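Local atomic coordinates of lytic Polysaccharide Monooxygenase (PDB entry 6Z5Y), a protein that probably cleaves plant cell-wall pectin by copper-dependent oxidation, as the catalytic domain of a secreted monooxygenase of a plant-infecting oomycete. Residues I94-P99 with W149-Q153; C143-W149 with Y164-L170. All coordinates share one frame; numbering follows the deposited sequence.

Interaction 1 (I94-P99 with W149-Q153); sequences IVHAGP and WLALQ. With CU (copper (II) ion), chain C.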
# COMPACT_ATOMS: atom_id res chain seq x y z
N ILE A 94 -5.47 -10.04 2.66
CA ILE A 94 -5.52 -8.74 3.35
C ILE A 94 -6.50 -8.81 4.52
O ILE A 94 -7.68 -9.11 4.29
CB ILE A 94 -5.87 -7.62 2.36
CG1 ILE A 94 -4.81 -7.47 1.28
CG2 ILE A 94 -6.14 -6.34 3.11
CD1 ILE A 94 -5.22 -6.55 0.15
N VAL A 95 -6.01 -8.56 5.74
CA VAL A 95 -6.83 -8.77 6.95
C VAL A 95 -7.01 -7.49 7.73
O VAL A 95 -7.52 -7.59 8.84
CB VAL A 95 -6.26 -9.87 7.89
CG1 VAL A 95 -6.03 -11.17 7.18
CG2 VAL A 95 -5.02 -9.38 8.64
N HIS A 96 -6.63 -6.33 7.20
CA HIS A 96 -6.94 -5.05 7.84
C HIS A 96 -7.66 -4.16 6.86
O HIS A 96 -7.30 -4.16 5.68
CB HIS A 96 -5.68 -4.30 8.30
CG HIS A 96 -4.69 -5.16 9.01
ND1 HIS A 96 -4.97 -5.82 10.19
CD2 HIS A 96 -3.39 -5.40 8.75
CE1 HIS A 96 -3.88 -6.47 10.57
NE2 HIS A 96 -2.89 -6.22 9.73
N ALA A 97 -8.64 -3.41 7.34
CA ALA A 97 -9.32 -2.39 6.54
C ALA A 97 -8.37 -1.25 6.22
O ALA A 97 -7.40 -1.00 6.92
CB ALA A 97 -10.52 -1.87 7.25
N GLY A 98 -8.68 -0.51 5.17
CA GLY A 98 -8.05 0.78 4.88
C GLY A 98 -7.61 0.90 3.43
O GLY A 98 -7.58 -0.09 2.69
N PRO A 99 -7.28 2.12 3.02
CA PRO A 99 -6.99 2.39 1.62
C PRO A 99 -5.59 1.93 1.21
O PRO A 99 -4.64 1.96 1.99
CB PRO A 99 -7.08 3.92 1.55
CG PRO A 99 -6.69 4.37 2.95
CD PRO A 99 -7.30 3.33 3.86
N TRP A 149 -0.15 1.39 1.70
CA TRP A 149 -1.35 0.86 2.36
C TRP A 149 -1.40 1.47 3.76
O TRP A 149 -0.43 1.34 4.53
CB TRP A 149 -1.30 -0.67 2.42
CG TRP A 149 -2.41 -1.37 3.12
CD1 TRP A 149 -3.71 -0.98 3.24
CD2 TRP A 149 -2.31 -2.67 3.72
NE1 TRP A 149 -4.42 -1.94 3.92
CE2 TRP A 149 -3.59 -3.00 4.20
CE3 TRP A 149 -1.26 -3.58 3.87
CZ2 TRP A 149 -3.84 -4.22 4.84
CZ3 TRP A 149 -1.51 -4.77 4.52
CH2 TRP A 149 -2.77 -5.09 5.00
N LEU A 150 -2.49 2.15 4.05
CA LEU A 150 -2.76 2.64 5.41
C LEU A 150 -3.78 1.72 6.04
O LEU A 150 -4.98 1.79 5.74
CB LEU A 150 -3.29 4.06 5.33
CG LEU A 150 -3.44 4.74 6.68
CD1 LEU A 150 -2.09 5.07 7.25
CD2 LEU A 150 -4.35 5.92 6.63
N ALA A 151 -3.26 0.79 6.85
CA ALA A 151 -4.13 -0.18 7.52
C ALA A 151 -4.65 0.46 8.80
O ALA A 151 -3.94 1.17 9.52
CB ALA A 151 -3.36 -1.43 7.82
N LEU A 152 -5.92 0.24 9.03
CA LEU A 152 -6.66 0.74 10.21
C LEU A 152 -6.95 -0.49 11.08
O LEU A 152 -7.57 -1.45 10.58
CB LEU A 152 -7.95 1.42 9.75
CG LEU A 152 -7.78 2.47 8.65
CD1 LEU A 152 -9.16 2.90 8.17
CD2 LEU A 152 -6.99 3.67 9.15
N GLN A 153 -6.52 -0.49 12.33
CA GLN A 153 -6.73 -1.71 13.16
C GLN A 153 -6.95 -1.25 14.59
O GLN A 153 -6.54 -0.15 14.98
CB GLN A 153 -5.59 -2.75 13.05
CG GLN A 153 -5.80 -4.03 13.88
CD GLN A 153 -4.70 -5.06 13.73
OE1 GLN A 153 -3.53 -4.73 13.46
NE2 GLN A 153 -5.04 -6.32 13.94
CU CU C . -1.10 -6.87 9.83
O HOH W 1 -7.35 -2.77 3.30
O HOH W 2 -8.97 -3.68 10.22

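Interaction 2 (C143-W149 with Y164-L170); sequences CMLRFYW and YKNCIPL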
# COMPACT_ATOMS: atom_id res chain seq x y z
N CYS A 143 10.42 1.29 -14.54
CA CYS A 143 9.64 2.15 -13.63
C CYS A 143 9.90 1.68 -12.22
O CYS A 143 10.25 0.53 -12.02
CB CYS A 143 8.14 2.15 -13.91
SG CYS A 143 7.46 0.50 -13.82
N MET A 144 9.65 2.54 -11.28
CA MET A 144 9.54 2.11 -9.88
C MET A 144 8.07 1.91 -9.54
O MET A 144 7.28 2.87 -9.55
CB MET A 144 10.13 3.17 -8.96
CG MET A 144 10.20 2.73 -7.50
SD MET A 144 11.24 1.30 -7.22
CE MET A 144 12.77 1.90 -7.87
N LEU A 145 7.73 0.68 -9.17
CA LEU A 145 6.40 0.43 -8.59
C LEU A 145 6.45 0.83 -7.12
O LEU A 145 7.39 0.49 -6.41
CB LEU A 145 6.03 -1.04 -8.74
CG LEU A 145 4.65 -1.41 -8.16
CD1 LEU A 145 4.07 -2.62 -8.89
CD2 LEU A 145 4.71 -1.72 -6.67
N ARG A 146 5.46 1.60 -6.69
CA ARG A 146 5.33 1.92 -5.27
C ARG A 146 3.96 1.53 -4.80
O ARG A 146 2.94 1.88 -5.41
CB ARG A 146 5.62 3.39 -5.00
CG ARG A 146 7.08 3.74 -5.20
CD ARG A 146 7.37 5.20 -4.89
NE ARG A 146 8.79 5.54 -5.01
CZ ARG A 146 9.41 5.88 -6.15
NH1 ARG A 146 8.75 5.97 -7.29
NH2 ARG A 146 10.70 6.17 -6.13
N PHE A 147 3.94 0.80 -3.70
CA PHE A 147 2.70 0.38 -3.00
C PHE A 147 2.62 1.13 -1.70
O PHE A 147 3.63 1.22 -0.97
CB PHE A 147 2.76 -1.12 -2.75
CG PHE A 147 1.63 -1.68 -1.94
CD1 PHE A 147 0.35 -1.69 -2.45
CD2 PHE A 147 1.83 -2.14 -0.65
CE1 PHE A 147 -0.69 -2.25 -1.71
CE2 PHE A 147 0.80 -2.68 0.10
CZ PHE A 147 -0.46 -2.73 -0.43
N TYR A 148 1.44 1.62 -1.39
CA TYR A 148 1.14 2.28 -0.11
C TYR A 148 -0.15 1.69 0.42
O TYR A 148 -1.14 1.62 -0.33
CB TYR A 148 0.95 3.77 -0.31
CG TYR A 148 2.14 4.52 -0.86
CD1 TYR A 148 2.40 4.59 -2.21
CD2 TYR A 148 3.00 5.19 0.01
CE1 TYR A 148 3.52 5.29 -2.68
CE2 TYR A 148 4.10 5.90 -0.44
CZ TYR A 148 4.37 5.94 -1.78
OH TYR A 148 5.44 6.65 -2.28
N TRP A 149 -0.15 1.39 1.70
CA TRP A 149 -1.35 0.86 2.36
C TRP A 149 -1.40 1.47 3.76
O TRP A 149 -0.43 1.34 4.53
CB TRP A 149 -1.30 -0.67 2.42
CG TRP A 149 -2.41 -1.37 3.12
CD1 TRP A 149 -3.71 -0.98 3.24
CD2 TRP A 149 -2.31 -2.67 3.72
NE1 TRP A 149 -4.42 -1.94 3.92
CE2 TRP A 149 -3.59 -3.00 4.20
CE3 TRP A 149 -1.26 -3.58 3.87
CZ2 TRP A 149 -3.84 -4.22 4.84
CZ3 TRP A 149 -1.51 -4.77 4.52
CH2 TRP A 149 -2.77 -5.09 5.00
N TYR A 164 2.21 0.53 5.47
CA TYR A 164 2.95 -0.46 4.68
C TYR A 164 3.36 0.25 3.39
O TYR A 164 2.53 0.88 2.72
CB TYR A 164 2.08 -1.67 4.37
CG TYR A 164 1.62 -2.42 5.59
CD1 TYR A 164 0.51 -2.01 6.28
CD2 TYR A 164 2.32 -3.53 6.06
CE1 TYR A 164 0.08 -2.67 7.41
CE2 TYR A 164 1.92 -4.17 7.22
CZ TYR A 164 0.78 -3.75 7.88
OH TYR A 164 0.38 -4.39 9.03
N LYS A 165 4.63 0.10 3.03
CA LYS A 165 5.20 0.68 1.83
C LYS A 165 6.11 -0.33 1.19
O LYS A 165 6.95 -0.93 1.86
CB LYS A 165 5.99 1.94 2.16
CG LYS A 165 5.14 3.14 2.50
CD LYS A 165 5.93 4.31 3.03
CE LYS A 165 6.23 4.16 4.50
NZ LYS A 165 7.21 5.17 4.95
N ASN A 166 5.99 -0.43 -0.14
CA ASN A 166 6.98 -1.18 -0.93
C ASN A 166 7.42 -0.31 -2.10
O ASN A 166 6.62 0.46 -2.66
CB ASN A 166 6.39 -2.47 -1.52
CG ASN A 166 5.74 -3.42 -0.56
OD1 ASN A 166 4.85 -4.17 -0.99
ND2 ASN A 166 6.17 -3.49 0.69
N CYS A 167 8.65 -0.49 -2.51
CA CYS A 167 9.22 0.06 -3.75
C CYS A 167 9.78 -1.16 -4.48
O CYS A 167 10.60 -1.85 -3.90
CB CYS A 167 10.34 1.06 -3.49
SG CYS A 167 9.72 2.53 -2.65
N ILE A 168 9.35 -1.34 -5.73
CA ILE A 168 9.76 -2.52 -6.52
C ILE A 168 10.17 -2.05 -7.90
O ILE A 168 9.33 -1.62 -8.69
CB ILE A 168 8.63 -3.55 -6.62
CG1 ILE A 168 8.14 -3.95 -5.22
CG2 ILE A 168 9.12 -4.75 -7.40
CD1 ILE A 168 6.99 -4.94 -5.20
N PRO A 169 11.48 -2.07 -8.21
CA PRO A 169 11.92 -1.63 -9.51
C PRO A 169 11.48 -2.67 -10.54
O PRO A 169 11.64 -3.89 -10.30
CB PRO A 169 13.44 -1.58 -9.40
CG PRO A 169 13.78 -2.58 -8.28
CD PRO A 169 12.60 -2.49 -7.32
N LEU A 170 11.02 -2.19 -11.69
CA LEU A 170 10.57 -3.05 -12.79
C LEU A 170 11.41 -2.78 -14.03
O LEU A 170 11.82 -1.66 -14.29
CB LEU A 170 9.10 -2.82 -13.12
CG LEU A 170 8.14 -2.93 -11.93
CD1 LEU A 170 6.70 -2.79 -12.39
CD2 LEU A 170 8.30 -4.23 -11.19

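Interaction 1 (I94-P99 with W149-Q153)
Loop I94-P99 is laced to strand W149-Q153 by two backbone hydrogen bonds given by the strand, L152 N to A97 O at 2.9 Å and L150 N to P99 O at 3.0 Å. Between them G98 presses in close, its CA in a CA-H...O contact with L150 O at 3.3 Å. The indole of W149, its CG anti to the backbone N (chi1 177°), lies alongside the loop and meets it edge-on: H96 O and P99 O sit near the ring plane. I94 CG2 touches W149 CZ2 in the benzo part, 3.6 Å away. Water 1 donates to H96 O and G98 O and weakly accepts from W149 NE1, while water 2 bridges A97 N and L152 O. H96 packs its CB on A151 CB at 3.7 Å, and its imidazole and the six-membered ring of W149 are slid apart, with little overlap and planes 30° from each other. Beyond, in one of its two conformers, the extended Q153 brings OE1 to 3.4 Å from H96 CE1, its amide turned 49° from the imidazole; Q162 holds that OE1 weakly. W149, A151 and, in that conformer, Q153 thus line the imidazole, and H96 NE2 binds the copper at 1.9 Å. The N-terminal amine of H1 also binds the copper, the two histidines forming the histidine brace of lytic polysaccharide monooxygenases, with Y164 at the site as well.

Interaction 2 (C143-W149 with Y164-L170)
L145 O is gripped twice by the facing strand: I168 N donates to it at 2.8 Å, and C167 CA adds a CA-H...O contact at 3.3 Å. C143-W149 and Y164-L170 run antiparallel, and hydrogen-bonded pairs (C143 with L170, L145 with I168, F147 with N166, W149 with Y164) alternate with non-hydrogen-bonded ones. On the face of M144, R146, Y148 and K165, M144 bends at chi2 (62°) and chi3, which folds SD back over the neighbouring strand to 3.5 Å from P169 N, with CE beside P169 CB. M144 CG also lies over the centre of the R146 guanidinium, and C167 SG, in a disulfide with C70, touches R146 CG at 3.9 Å. These strands are the two long arms of a beta hairpin in the five-stranded sheet, consistent with the beta-sandwich core of this enzyme class. On the opposite face C143 SG, bonded to C138, meets L170 CD1 at 3.7 Å. N166 OD1 comes 3.7 Å from F147 CD2, the amide and ring planes 32° apart, and accepts a hydrogen bond from I4 N. W149 and Y164 form an offset stack, centroids 4.5 Å apart and planes at 29°, with W149 CE3 3.4 Å from Y164 CD1. Y164 OH hydrogen-bonds Q162 OE1 and H1 N, placing this ring at the copper site.

Overall arrangement
From H1, which starts the chain at the copper, the polypeptide builds strand 4-6 and helices 36-47 and 56-60 before reaching loop 94-99. Interaction 1 closes the large loop running from there through strands 100-104 and 107-112 and helix 115-119 to strand 143-155. Interaction 2 closes the much shorter hairpin loop between 149 and 164. Along the chain the two cross, since their segments alternate, and W149 belongs to both. Interaction 1 anchors the loop to one end of strand 143-155, and interaction 2 joins that strand to 158-170. The centres of the two contacts are about 17 Å apart, yet they touch where A151 CB packs on Y164 CE1 at 3.7 Å, near the metal.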